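Local coordinates for flavohemoprotein (PDB 4EH1), which probably detoxifies nitric oxide to nitrate with oxygen and NAD(P)H, this chain being the C-terminal reductase part that binds FAD and NAD(P)H, at residues F6-K11 and T19-V24; G29-Y34 and R66-S71; V118-G123 and T145-C150; A126-A131 and Y205-I210. All blocks are in the same frame, centred on the assembly; numbering follows the deposited sequence.

From the N terminus, contact 1 closes first, a short hairpin that pairs 6-11 with 19-24 in the antiparallel sheet of the FAD-binding domain. Contact 2 follows in series: the loop 29-34 meets 66-71, whose strand lies beside 18-25 in that sheet, so the two contacts touch through L23 N and Y68 O. Contacts 3 and 4 belong to the parallel sheet of the NAD-binding domain and cross along the chain, since helix 126-131 lies between 118-123 and 145-150 in the sequence, while 205-210 comes after both. Strand 203-208 pairs with 117-122 on its other edge. Contacts 2 and 4 touch between the domains, where S71 and T127 both approach FAD.

Contact 1 of 4, residues F6-K11 and T19-V24; sequences FVVREK and TSFVLV
V7 and V24 form a hydrogen-bonded antiparallel pair, with V7 N to V24 O at 2.7 Å and V24 N to V7 O at 2.9 Å. Further along, V22 O receives R9 N at 2.7 Å and, weakly, E10 N at 3.5 Å, while V22 N returns a bond to E10 O. Two residues thus face one, and R9, with its psi of -30°, takes up the extra step.

The apolar contacts divide between the two faces. On one, V8 CG2 meets L23 CD2 at 3.9 Å. K11 CG is anti to the backbone N (chi1 -161°) and the chain stays extended beyond it, alongside F21, with K11 CE 3.6 Å from F21 CE1. This aliphatic chain suits its buried place because NZ is bound by the carbonyls of L89, H90 and V93. The branched V22 packs its CB against E10 CB on the face of V7, E10, V22 and V24, whose residues are partly exposed.

Among the charged groups, R9 NH2 and E10 OE1 form a salt bridge of 2.9 Å beside V22, where the R9 guanidinium brings its NE near V22 CG1.

The whole is a beta hairpin interrupted by a classic beta bulge, within the antiparallel sheet of the FAD-binding domain.

Contact 2 of 4, residues G29-Y34 and R66-S71; sequences GAVLDY and REYRIS. With FAD (flavin-adenine dinucleotide), chain C.
V31 and Y68 meet tip to tip where a loop of the FAD-binding domain folds against the start of strand 68-73, an outermost strand of its antiparallel sheet. V31 CG2 sits over one face of the Y68 ring, 3.8 Å from the centroid and 29° off the normal, a CH-pi contact. A chi1 of -53° puts V31 CG1 anti to the carbonyl carbon, beside the backbone N, where it faces R66 O; CG2 is left between the backbone N and the carbonyl carbon, over the ring. A branched side chain thus serves ring and backbone at once.

The rim of the same ring is used differently. Its hydroxyl reaches past V31 and donates to L32 O at 2.7 Å, in the carbonyl plane and on a lone pair, so that a tyrosine offers an apolar face to V31 and a hydroxyl that ties down the loop backbone.

Y34 slides past Y68 in the opposite direction, with the ring planes at 63° and Y34 CE2 3.7 Å from Y68 CE1. Its hydroxyl bonds to H61 O and also receives a hydrogen bond from a water that accepts from R69 N, which links the tyrosine to the strand. A second water donates to both G29 O and R66 O, where the loop begins; the positive phi of G29 favours glycine. Farther along the strand, FAD N3 donates to S71 O at 2.9 Å.

Contact 3 of 4, residues V118-G123 and T145-C150; sequences VLISAG and TYLYAC
Strands 118-122 and 145-150 are the two parallel strands of a beta-alpha-beta unit, joined through helix 126-138, in the central sheet of the NAD-binding domain. L119 and T145 begin the pairing: L119 N donates to T145 O at 2.8 Å with an almost straight N-H...O angle of 177°, and L147 N answers to L119 O. The alternation continues through S121 N to L147 O and A149 N to S121 O, and ends with G123 N on A149 O at 3.0 Å. The strand axes are only 10° apart.

Side chains pair across neighbouring strands on both faces. On one, L147 CD1 touches both V118 CG1, at 3.9 Å, and I120 CG1, so one methyl of the leucine reaches both beta-branched neighbours; I120 lies side by side with L147, while V118 crosses it obliquely. Farther along this face A122 and A149 present only their methyls.

On the other face L119 CB approaches Y146 CD2, and both side chains also touch L133 of the helix. S121 and Y148 follow, with S121 OG 3.5 Å from Y148 CD1. A water bonded to S121 OG donates to L147 O and rests over one face of the Y146 ring, offset toward its rim, which gives the small serine a polar partner inside a buried layer.

G123, of the probable NADP(+) site, has a positive phi that favours glycine as the chain leaves the strand. Y148 CG stands anti to the backbone N (chi1 -174°), and the hydroxyl end of the ring reaches G123, where Y148 OH donates to G123 O at 2.7 Å, tilted from the carbonyl plane.

Contact 4 of 4, residues A126-A131 and Y205-I210; sequences ATPMQA and YLCGPI. With FAD (flavin-adenine dinucleotide), chain C.
P128 and C207 meet where the first turns of helix 126-138 lie over the sheet; the axes of helix segment 126-131 and strand segment 205-208 run 142° apart in direction and approach to 7.8 Å, with no hydrogen bond between the segments. The contact is therefore made by side chains, and chiefly by two from the helix.

M129 is the longer of them. Its chi2 of -47° turns SD back toward the CA side instead of extending it, and the terminal methyl settles on the strand: CE is 3.4 Å from both Y205 O and C207 N and 3.6 Å from C207 CB. An unbranched, flexible thioether suits this buried seat, since its end can follow the strand backbone; the same side chain also packs on L119 and S121 of the neighbouring strand.

P128 touches the sulfur with CG, 3.5 Å from C207 SG. C207 SG is anti to its backbone N (chi1 -177°), and the small cysteine carries its one sulfur to the proline ring. Both P128 and C207 also touch F235, of the probable FAD site.

T127 belongs to the FAD pocket. The contact joins the beginning of the helix to the parallel sheet; A126, T127 and P128 there probably also belong to the NADP(+) site. The arrangement is that of the nucleotide-binding alpha/beta domain of the ferredoxin reductase family, helix against sheet beside the flavin.

Contact 1 of 4, residues F6-K11 and T19-V24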
# COMPACT_ATOMS: atom_id res chain seq x y z
N PHE A 6 -2.99 -4.36 18.36
CA PHE A 6 -1.92 -3.74 17.59
C PHE A 6 -2.50 -2.67 16.71
O PHE A 6 -3.70 -2.65 16.46
CB PHE A 6 -1.20 -4.78 16.72
CG PHE A 6 -0.14 -5.54 17.45
CD1 PHE A 6 -0.47 -6.36 18.54
CD2 PHE A 6 1.19 -5.47 17.04
CE1 PHE A 6 0.49 -7.07 19.21
CE2 PHE A 6 2.17 -6.19 17.70
CZ PHE A 6 1.83 -6.99 18.81
N VAL A 7 -1.64 -1.79 16.22
CA VAL A 7 -2.04 -0.71 15.34
C VAL A 7 -1.27 -0.83 14.02
O VAL A 7 -0.06 -1.12 14.01
CB VAL A 7 -1.76 0.65 16.00
CG1 VAL A 7 -2.21 1.81 15.11
CG2 VAL A 7 -2.47 0.69 17.34
N VAL A 8 -1.98 -0.65 12.91
CA VAL A 8 -1.37 -0.64 11.60
C VAL A 8 -0.54 0.65 11.47
O VAL A 8 -1.10 1.75 11.48
CB VAL A 8 -2.44 -0.65 10.49
CG1 VAL A 8 -1.77 -0.62 9.11
CG2 VAL A 8 -3.38 -1.85 10.65
N ARG A 9 0.77 0.50 11.37
CA ARG A 9 1.65 1.66 11.11
C ARG A 9 1.81 1.91 9.60
O ARG A 9 1.98 3.05 9.15
CB ARG A 9 3.03 1.42 11.72
CG ARG A 9 3.91 2.67 11.75
CD ARG A 9 5.26 2.44 12.44
NE ARG A 9 6.18 1.60 11.66
CZ ARG A 9 6.90 2.03 10.63
NH1 ARG A 9 6.82 3.30 10.24
NH2 ARG A 9 7.70 1.19 9.97
N GLU A 10 1.73 0.83 8.81
CA GLU A 10 2.01 0.89 7.37
C GLU A 10 1.17 -0.14 6.66
O GLU A 10 0.99 -1.24 7.18
CB GLU A 10 3.45 0.50 7.11
CG GLU A 10 4.18 1.49 6.31
CD GLU A 10 5.03 2.34 7.20
OE1 GLU A 10 6.03 1.81 7.72
OE2 GLU A 10 4.67 3.52 7.40
N LYS A 11 0.73 0.21 5.45
CA LYS A 11 -0.07 -0.64 4.59
C LYS A 11 0.48 -0.51 3.16
O LYS A 11 0.17 0.43 2.45
CB LYS A 11 -1.53 -0.19 4.64
CG LYS A 11 -2.52 -1.24 4.17
CD LYS A 11 -3.97 -0.81 4.40
CE LYS A 11 -4.92 -1.83 3.74
NZ LYS A 11 -6.33 -1.43 3.90
N THR A 19 -1.15 -7.37 -0.00
CA THR A 19 -0.87 -6.12 0.69
C THR A 19 -0.23 -6.42 2.05
O THR A 19 -0.69 -7.31 2.77
CB THR A 19 -2.17 -5.29 0.83
OG1 THR A 19 -2.48 -4.73 -0.46
CG2 THR A 19 -2.02 -4.14 1.89
N SER A 20 0.86 -5.71 2.38
CA SER A 20 1.53 -5.91 3.67
C SER A 20 0.96 -4.96 4.74
O SER A 20 0.53 -3.85 4.43
CB SER A 20 3.04 -5.66 3.57
OG SER A 20 3.74 -6.77 3.07
N PHE A 21 1.02 -5.39 6.00
CA PHE A 21 0.66 -4.54 7.13
C PHE A 21 1.80 -4.59 8.14
O PHE A 21 2.18 -5.65 8.60
CB PHE A 21 -0.59 -5.08 7.84
CG PHE A 21 -1.82 -5.09 6.97
CD1 PHE A 21 -2.83 -4.15 7.16
CD2 PHE A 21 -1.98 -6.06 5.96
CE1 PHE A 21 -3.99 -4.17 6.35
CE2 PHE A 21 -3.12 -6.08 5.16
CZ PHE A 21 -4.13 -5.13 5.36
N VAL A 22 2.29 -3.42 8.52
CA VAL A 22 3.25 -3.33 9.59
C VAL A 22 2.51 -2.96 10.86
O VAL A 22 1.85 -1.92 10.93
CB VAL A 22 4.33 -2.26 9.30
CG1 VAL A 22 5.28 -2.12 10.51
CG2 VAL A 22 5.12 -2.60 8.04
N LEU A 23 2.62 -3.80 11.88
CA LEU A 23 1.81 -3.66 13.07
C LEU A 23 2.67 -3.40 14.31
O LEU A 23 3.67 -4.07 14.55
CB LEU A 23 1.02 -4.94 13.28
CG LEU A 23 0.17 -5.37 12.09
CD1 LEU A 23 -0.05 -6.88 12.08
CD2 LEU A 23 -1.15 -4.65 12.18
N VAL A 24 2.24 -2.45 15.12
CA VAL A 24 2.92 -2.16 16.38
C VAL A 24 1.94 -2.27 17.55
O VAL A 24 0.76 -1.96 17.42
CB VAL A 24 3.54 -0.77 16.35
CG1 VAL A 24 4.54 -0.64 15.19
CG2 VAL A 24 2.47 0.25 16.21

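Contact 2 of 4, residues G29-Y34 and R66-S71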
# COMPACT_ATOMS: atom_id res chain seq x y z
N GLY A 29 6.47 -0.77 23.68
CA GLY A 29 7.31 -1.83 24.23
C GLY A 29 7.50 -3.02 23.30
O GLY A 29 6.99 -3.04 22.19
N ALA A 30 8.24 -4.02 23.77
CA ALA A 30 8.64 -5.13 22.94
C ALA A 30 7.47 -5.99 22.50
O ALA A 30 6.40 -6.03 23.13
CB ALA A 30 9.68 -5.97 23.65
N VAL A 31 7.66 -6.66 21.36
CA VAL A 31 6.75 -7.69 20.93
C VAL A 31 7.53 -8.97 21.04
O VAL A 31 8.76 -8.94 21.08
CB VAL A 31 6.23 -7.42 19.52
CG1 VAL A 31 5.66 -6.04 19.47
CG2 VAL A 31 7.33 -7.55 18.47
N LEU A 32 6.83 -10.10 21.10
CA LEU A 32 7.52 -11.37 21.26
C LEU A 32 8.46 -11.70 20.08
O LEU A 32 8.14 -11.42 18.91
CB LEU A 32 6.50 -12.50 21.49
CG LEU A 32 5.70 -12.41 22.81
CD1 LEU A 32 4.61 -13.44 22.84
CD2 LEU A 32 6.61 -12.59 24.02
N ASP A 33 9.61 -12.28 20.40
CA ASP A 33 10.55 -12.81 19.41
C ASP A 33 9.88 -13.97 18.63
O ASP A 33 8.87 -14.53 19.07
CB ASP A 33 11.82 -13.29 20.15
CG ASP A 33 12.99 -13.68 19.21
OD1 ASP A 33 13.06 -13.22 18.04
OD2 ASP A 33 13.87 -14.44 19.70
N TYR A 34 10.42 -14.33 17.48
CA TYR A 34 9.94 -15.51 16.78
C TYR A 34 11.03 -16.04 15.86
O TYR A 34 12.04 -15.36 15.63
CB TYR A 34 8.69 -15.18 15.95
CG TYR A 34 8.90 -14.11 14.90
CD1 TYR A 34 9.27 -14.45 13.59
CD2 TYR A 34 8.76 -12.76 15.22
CE1 TYR A 34 9.46 -13.47 12.63
CE2 TYR A 34 8.94 -11.79 14.28
CZ TYR A 34 9.29 -12.14 12.98
OH TYR A 34 9.51 -11.16 12.06
N ARG A 66 10.21 -5.08 17.84
CA ARG A 66 9.51 -3.80 17.87
C ARG A 66 8.22 -3.81 17.09
O ARG A 66 7.21 -3.28 17.52
CB ARG A 66 10.43 -2.68 17.36
CG ARG A 66 11.68 -2.49 18.20
CD ARG A 66 11.35 -1.75 19.49
NE ARG A 66 10.98 -0.35 19.24
CZ ARG A 66 10.29 0.40 20.10
NH1 ARG A 66 9.90 -0.11 21.26
NH2 ARG A 66 10.00 1.66 19.78
N GLU A 67 8.25 -4.42 15.92
CA GLU A 67 7.05 -4.46 15.10
C GLU A 67 6.97 -5.72 14.26
O GLU A 67 7.97 -6.40 14.06
CB GLU A 67 7.00 -3.26 14.18
CG GLU A 67 8.10 -3.29 13.18
CD GLU A 67 8.29 -1.98 12.46
OE1 GLU A 67 7.93 -0.93 13.04
OE2 GLU A 67 8.81 -2.01 11.32
N TYR A 68 5.76 -6.02 13.79
CA TYR A 68 5.55 -7.17 12.94
C TYR A 68 5.11 -6.72 11.55
O TYR A 68 4.37 -5.75 11.40
CB TYR A 68 4.44 -8.05 13.53
CG TYR A 68 4.77 -8.77 14.84
CD1 TYR A 68 6.02 -9.34 15.06
CD2 TYR A 68 3.81 -8.89 15.83
CE1 TYR A 68 6.31 -10.02 16.25
CE2 TYR A 68 4.08 -9.54 17.03
CZ TYR A 68 5.32 -10.12 17.23
OH TYR A 68 5.58 -10.76 18.41
N ARG A 69 5.57 -7.42 10.52
CA ARG A 69 4.96 -7.27 9.21
C ARG A 69 4.31 -8.60 8.77
O ARG A 69 4.92 -9.68 8.87
CB ARG A 69 5.97 -6.80 8.16
CG ARG A 69 5.36 -6.60 6.75
CD ARG A 69 6.39 -6.08 5.76
NE ARG A 69 7.18 -7.16 5.20
CZ ARG A 69 8.12 -6.99 4.28
NH1 ARG A 69 8.38 -5.77 3.82
NH2 ARG A 69 8.78 -8.03 3.81
N ILE A 70 3.07 -8.51 8.32
CA ILE A 70 2.42 -9.64 7.65
C ILE A 70 2.00 -9.22 6.25
O ILE A 70 1.90 -8.02 5.96
CB ILE A 70 1.16 -10.09 8.39
CG1 ILE A 70 0.18 -8.93 8.47
CG2 ILE A 70 1.49 -10.70 9.81
CD1 ILE A 70 -1.22 -9.40 8.96
N SER A 71 1.74 -10.19 5.39
CA SER A 71 1.42 -9.93 3.99
C SER A 71 0.26 -10.82 3.58
O SER A 71 0.36 -12.06 3.60
CB SER A 71 2.62 -10.20 3.09
OG SER A 71 3.78 -9.53 3.59
PA FAD C . -12.46 -17.35 4.11
O1A FAD C . -12.06 -18.16 5.22
O2A FAD C . -13.61 -16.51 4.16
O5B FAD C . -12.70 -18.30 2.92
C5B FAD C . -11.94 -19.48 2.77
C4B FAD C . -12.19 -20.20 1.46
O4B FAD C . -13.45 -20.85 1.46
C3B FAD C . -12.20 -19.21 0.34
O3B FAD C . -11.65 -19.83 -0.80
C2B FAD C . -13.65 -18.96 0.10
O2B FAD C . -13.80 -18.66 -1.26
C1B FAD C . -14.30 -20.25 0.51
N9A FAD C . -15.59 -19.96 1.12
C8A FAD C . -15.84 -19.06 2.05
N7A FAD C . -17.13 -19.05 2.37
C5A FAD C . -17.72 -19.95 1.63
C6A FAD C . -19.09 -20.43 1.48
N6A FAD C . -20.09 -19.93 2.21
N1A FAD C . -19.28 -21.38 0.58
C2A FAD C . -18.30 -21.88 -0.14
N3A FAD C . -17.04 -21.49 -0.05
C4A FAD C . -16.70 -20.54 0.80
N1 FAD C . -2.64 -16.03 4.18
C2 FAD C . -1.97 -14.96 3.77
O2 FAD C . -2.53 -14.18 3.04
N3 FAD C . -0.73 -14.69 4.12
C4 FAD C . -0.05 -15.46 4.92
O4 FAD C . 1.08 -15.15 5.21
C4X FAD C . -0.71 -16.68 5.41
N5 FAD C . -0.10 -17.52 6.20
C5X FAD C . -0.70 -18.62 6.62
C6 FAD C . -0.02 -19.46 7.44
C7 FAD C . -0.61 -20.60 7.89
C7M FAD C . 0.13 -21.52 8.78
C8 FAD C . -1.98 -20.91 7.51
C8M FAD C . -2.59 -22.16 8.03
C9 FAD C . -2.68 -20.07 6.69
C9A FAD C . -2.08 -18.93 6.22
N10 FAD C . -2.76 -18.06 5.39
C10 FAD C . -2.08 -16.92 4.97
C1' FAD C . -4.14 -18.32 5.01
C2' FAD C . -5.07 -17.41 5.82
O2' FAD C . -5.04 -17.67 7.20
C3' FAD C . -6.55 -17.50 5.48
O3' FAD C . -7.00 -18.82 5.47
C4' FAD C . -6.95 -16.76 4.21
O4' FAD C . -6.54 -15.42 4.33
C5' FAD C . -8.44 -16.83 3.91
O5' FAD C . -9.26 -16.26 4.88
P FAD C . -10.52 -15.44 4.57
O1P FAD C . -11.18 -15.22 5.82
O2P FAD C . -10.14 -14.31 3.80
O3P FAD C . -11.31 -16.41 3.66
O HOH W 1 7.28 -1.42 19.52
O HOH W 2 7.84 -8.95 10.96

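Contact 3 of 4, residues V118-G123 and T145-C150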
# COMPACT_ATOMS: atom_id res chain seq x y z
N VAL A 118 17.90 -23.85 0.11
CA VAL A 118 17.00 -23.57 -1.01
C VAL A 118 15.61 -23.16 -0.51
O VAL A 118 14.98 -23.87 0.28
CB VAL A 118 16.96 -24.74 -2.05
CG1 VAL A 118 16.10 -24.37 -3.24
CG2 VAL A 118 18.36 -25.05 -2.58
N LEU A 119 15.14 -21.99 -0.94
CA LEU A 119 13.80 -21.54 -0.58
C LEU A 119 12.94 -21.64 -1.85
O LEU A 119 13.31 -21.12 -2.91
CB LEU A 119 13.80 -20.09 -0.10
CG LEU A 119 14.81 -19.74 1.00
CD1 LEU A 119 14.68 -18.29 1.44
CD2 LEU A 119 14.66 -20.69 2.19
N ILE A 120 11.79 -22.30 -1.73
CA ILE A 120 10.90 -22.55 -2.85
C ILE A 120 9.48 -22.20 -2.43
O ILE A 120 8.95 -22.74 -1.46
CB ILE A 120 10.90 -24.04 -3.26
CG1 ILE A 120 12.34 -24.53 -3.46
CG2 ILE A 120 10.03 -24.26 -4.53
CD1 ILE A 120 12.45 -26.04 -3.80
N SER A 121 8.85 -21.33 -3.19
CA SER A 121 7.47 -20.99 -2.90
C SER A 121 6.72 -20.52 -4.13
O SER A 121 7.34 -20.22 -5.16
CB SER A 121 7.42 -19.88 -1.84
OG SER A 121 8.16 -18.75 -2.27
N ALA A 122 5.40 -20.43 -3.99
CA ALA A 122 4.49 -19.95 -5.04
C ALA A 122 3.44 -19.03 -4.47
O ALA A 122 2.87 -19.29 -3.40
CB ALA A 122 3.79 -21.14 -5.73
N GLY A 123 3.14 -17.97 -5.20
CA GLY A 123 2.07 -17.08 -4.80
C GLY A 123 2.38 -16.49 -3.42
O GLY A 123 3.44 -15.93 -3.20
N THR A 145 19.66 -20.03 -2.39
CA THR A 145 18.93 -20.02 -3.65
C THR A 145 17.43 -19.78 -3.40
O THR A 145 16.79 -20.46 -2.58
CB THR A 145 19.11 -21.35 -4.42
OG1 THR A 145 20.49 -21.58 -4.66
CG2 THR A 145 18.40 -21.29 -5.79
N TYR A 146 16.86 -18.82 -4.11
CA TYR A 146 15.45 -18.52 -3.96
C TYR A 146 14.68 -18.89 -5.25
O TYR A 146 14.97 -18.36 -6.33
CB TYR A 146 15.33 -17.03 -3.70
CG TYR A 146 13.94 -16.49 -3.48
CD1 TYR A 146 13.24 -15.88 -4.52
CD2 TYR A 146 13.34 -16.54 -2.22
CE1 TYR A 146 11.98 -15.36 -4.34
CE2 TYR A 146 12.07 -16.02 -2.02
CZ TYR A 146 11.40 -15.42 -3.08
OH TYR A 146 10.15 -14.89 -2.90
N LEU A 147 13.73 -19.80 -5.15
CA LEU A 147 12.97 -20.23 -6.33
C LEU A 147 11.50 -19.86 -6.11
O LEU A 147 10.91 -20.25 -5.10
CB LEU A 147 13.11 -21.73 -6.58
CG LEU A 147 14.54 -22.33 -6.63
CD1 LEU A 147 14.48 -23.84 -6.77
CD2 LEU A 147 15.37 -21.76 -7.76
N TYR A 148 10.94 -19.10 -7.05
CA TYR A 148 9.62 -18.50 -6.87
C TYR A 148 8.74 -18.67 -8.13
O TYR A 148 9.20 -18.45 -9.26
CB TYR A 148 9.74 -17.00 -6.53
CG TYR A 148 8.40 -16.36 -6.20
CD1 TYR A 148 7.62 -16.84 -5.15
CD2 TYR A 148 7.89 -15.29 -6.95
CE1 TYR A 148 6.36 -16.29 -4.86
CE2 TYR A 148 6.61 -14.73 -6.67
CZ TYR A 148 5.88 -15.23 -5.61
OH TYR A 148 4.66 -14.68 -5.29
N ALA A 149 7.49 -19.08 -7.93
CA ALA A 149 6.52 -19.20 -9.02
C ALA A 149 5.30 -18.33 -8.74
O ALA A 149 4.74 -18.36 -7.66
CB ALA A 149 6.11 -20.66 -9.24
N CYS A 150 4.89 -17.54 -9.72
CA CYS A 150 3.65 -16.83 -9.56
C CYS A 150 2.99 -16.80 -10.94
O CYS A 150 3.53 -17.35 -11.89
CB CYS A 150 3.85 -15.44 -8.95
SG CYS A 150 5.00 -14.42 -9.94
O HOH W 3 10.81 -18.88 -2.43

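Contact 4 of 4, residues A126-A131 and Y205-I210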
# COMPACT_ATOMS: atom_id res chain seq x y z
N ALA A 126 5.27 -17.07 -0.60
CA ALA A 126 6.48 -16.26 -0.47
C ALA A 126 6.58 -15.52 0.89
O ALA A 126 7.66 -15.16 1.29
CB ALA A 126 6.59 -15.26 -1.64
N THR A 127 5.46 -15.31 1.57
CA THR A 127 5.45 -14.50 2.79
C THR A 127 6.44 -15.02 3.88
O THR A 127 7.34 -14.28 4.29
CB THR A 127 4.01 -14.29 3.34
OG1 THR A 127 3.17 -13.73 2.33
CG2 THR A 127 4.01 -13.37 4.54
N PRO A 128 6.30 -16.28 4.32
CA PRO A 128 7.30 -16.71 5.32
C PRO A 128 8.73 -16.77 4.77
O PRO A 128 9.67 -16.56 5.53
CB PRO A 128 6.82 -18.10 5.72
CG PRO A 128 5.98 -18.56 4.53
CD PRO A 128 5.30 -17.33 4.06
N MET A 129 8.87 -17.04 3.46
CA MET A 129 10.17 -17.09 2.84
C MET A 129 10.81 -15.73 2.91
O MET A 129 12.03 -15.64 2.99
CB MET A 129 10.09 -17.51 1.38
CG MET A 129 9.65 -18.93 1.18
SD MET A 129 10.51 -20.13 2.25
CE MET A 129 9.56 -21.55 1.71
N GLN A 130 10.01 -14.68 2.87
CA GLN A 130 10.54 -13.33 3.03
C GLN A 130 11.16 -13.06 4.42
O GLN A 130 12.18 -12.36 4.53
CB GLN A 130 9.46 -12.29 2.70
CG GLN A 130 10.06 -10.98 2.11
CD GLN A 130 10.70 -11.19 0.73
OE1 GLN A 130 10.55 -12.24 0.08
NE2 GLN A 130 11.43 -10.18 0.28
N ALA A 131 10.54 -13.58 5.47
CA ALA A 131 11.09 -13.47 6.83
C ALA A 131 12.42 -14.18 6.85
O ALA A 131 13.38 -13.69 7.43
CB ALA A 131 10.11 -14.06 7.90
N TYR A 205 13.46 -25.56 1.89
CA TYR A 205 12.28 -25.04 2.56
C TYR A 205 11.24 -24.68 1.51
O TYR A 205 11.56 -23.98 0.54
CB TYR A 205 12.63 -23.80 3.40
CG TYR A 205 13.48 -24.09 4.62
CD1 TYR A 205 14.87 -24.23 4.52
CD2 TYR A 205 12.91 -24.19 5.88
CE1 TYR A 205 15.67 -24.49 5.67
CE2 TYR A 205 13.69 -24.45 7.03
CZ TYR A 205 15.07 -24.59 6.91
OH TYR A 205 15.84 -24.84 8.05
N LEU A 206 10.02 -25.14 1.71
CA LEU A 206 8.94 -25.03 0.71
C LEU A 206 7.68 -24.42 1.31
O LEU A 206 7.25 -24.82 2.39
CB LEU A 206 8.54 -26.44 0.25
CG LEU A 206 9.41 -27.22 -0.73
CD1 LEU A 206 10.86 -27.34 -0.30
CD2 LEU A 206 8.82 -28.59 -0.89
N CYS A 207 7.05 -23.48 0.61
CA CYS A 207 5.77 -22.96 1.08
C CYS A 207 4.83 -22.58 -0.04
O CYS A 207 5.21 -21.86 -0.96
CB CYS A 207 5.97 -21.71 1.95
SG CYS A 207 4.38 -21.08 2.62
N GLY A 208 3.58 -23.04 0.06
CA GLY A 208 2.59 -22.71 -0.96
C GLY A 208 1.40 -23.65 -0.84
O GLY A 208 1.32 -24.43 0.11
N PRO A 209 0.48 -23.57 -1.81
CA PRO A 209 -0.73 -24.41 -1.83
C PRO A 209 -0.33 -25.88 -1.96
O PRO A 209 0.76 -26.16 -2.49
CB PRO A 209 -1.46 -23.97 -3.10
CG PRO A 209 -0.86 -22.66 -3.50
CD PRO A 209 0.55 -22.64 -2.95
N ILE A 210 -1.19 -26.77 -1.50
CA ILE A 210 -0.92 -28.21 -1.53
C ILE A 210 -0.55 -28.76 -2.92
O ILE A 210 0.37 -29.57 -3.04
CB ILE A 210 -2.10 -29.02 -0.89
CG1 ILE A 210 -1.73 -30.50 -0.76
CG2 ILE A 210 -3.40 -28.86 -1.69
CD1 ILE A 210 -0.42 -30.72 0.02
PA FAD C . -12.46 -17.35 4.11
O1A FAD C . -12.06 -18.16 5.22
O2A FAD C . -13.61 -16.51 4.16
O5B FAD C . -12.70 -18.30 2.92
C5B FAD C . -11.94 -19.48 2.77
C4B FAD C . -12.19 -20.20 1.46
O4B FAD C . -13.45 -20.85 1.46
C3B FAD C . -12.20 -19.21 0.34
O3B FAD C . -11.65 -19.83 -0.80
C2B FAD C . -13.65 -18.96 0.10
O2B FAD C . -13.80 -18.66 -1.26
C1B FAD C . -14.30 -20.25 0.51
N9A FAD C . -15.59 -19.96 1.12
C8A FAD C . -15.84 -19.06 2.05
N7A FAD C . -17.13 -19.05 2.37
C5A FAD C . -17.72 -19.95 1.63
C6A FAD C . -19.09 -20.43 1.48
N6A FAD C . -20.09 -19.93 2.21
N1A FAD C . -19.28 -21.38 0.58
C2A FAD C . -18.30 -21.88 -0.14
N3A FAD C . -17.04 -21.49 -0.05
C4A FAD C . -16.70 -20.54 0.80
N1 FAD C . -2.64 -16.03 4.18
C2 FAD C . -1.97 -14.96 3.77
O2 FAD C . -2.53 -14.18 3.04
N3 FAD C . -0.73 -14.69 4.12
C4 FAD C . -0.05 -15.46 4.92
O4 FAD C . 1.08 -15.15 5.21
C4X FAD C . -0.71 -16.68 5.41
N5 FAD C . -0.10 -17.52 6.20
C5X FAD C . -0.70 -18.62 6.62
C6 FAD C . -0.02 -19.46 7.44
C7 FAD C . -0.61 -20.60 7.89
C7M FAD C . 0.13 -21.52 8.78
C8 FAD C . -1.98 -20.91 7.51
C8M FAD C . -2.59 -22.16 8.03
C9 FAD C . -2.68 -20.07 6.69
C9A FAD C . -2.08 -18.93 6.22
N10 FAD C . -2.76 -18.06 5.39
C10 FAD C . -2.08 -16.92 4.97
C1' FAD C . -4.14 -18.32 5.01
C2' FAD C . -5.07 -17.41 5.82
O2' FAD C . -5.04 -17.67 7.20
C3' FAD C . -6.55 -17.50 5.48
O3' FAD C . -7.00 -18.82 5.47
C4' FAD C . -6.95 -16.76 4.21
O4' FAD C . -6.54 -15.42 4.33
C5' FAD C . -8.44 -16.83 3.91
O5' FAD C . -9.26 -16.26 4.88
P FAD C . -10.52 -15.44 4.57
O1P FAD C . -11.18 -15.22 5.82
O2P FAD C . -10.14 -14.31 3.80
O3P FAD C . -11.31 -16.41 3.66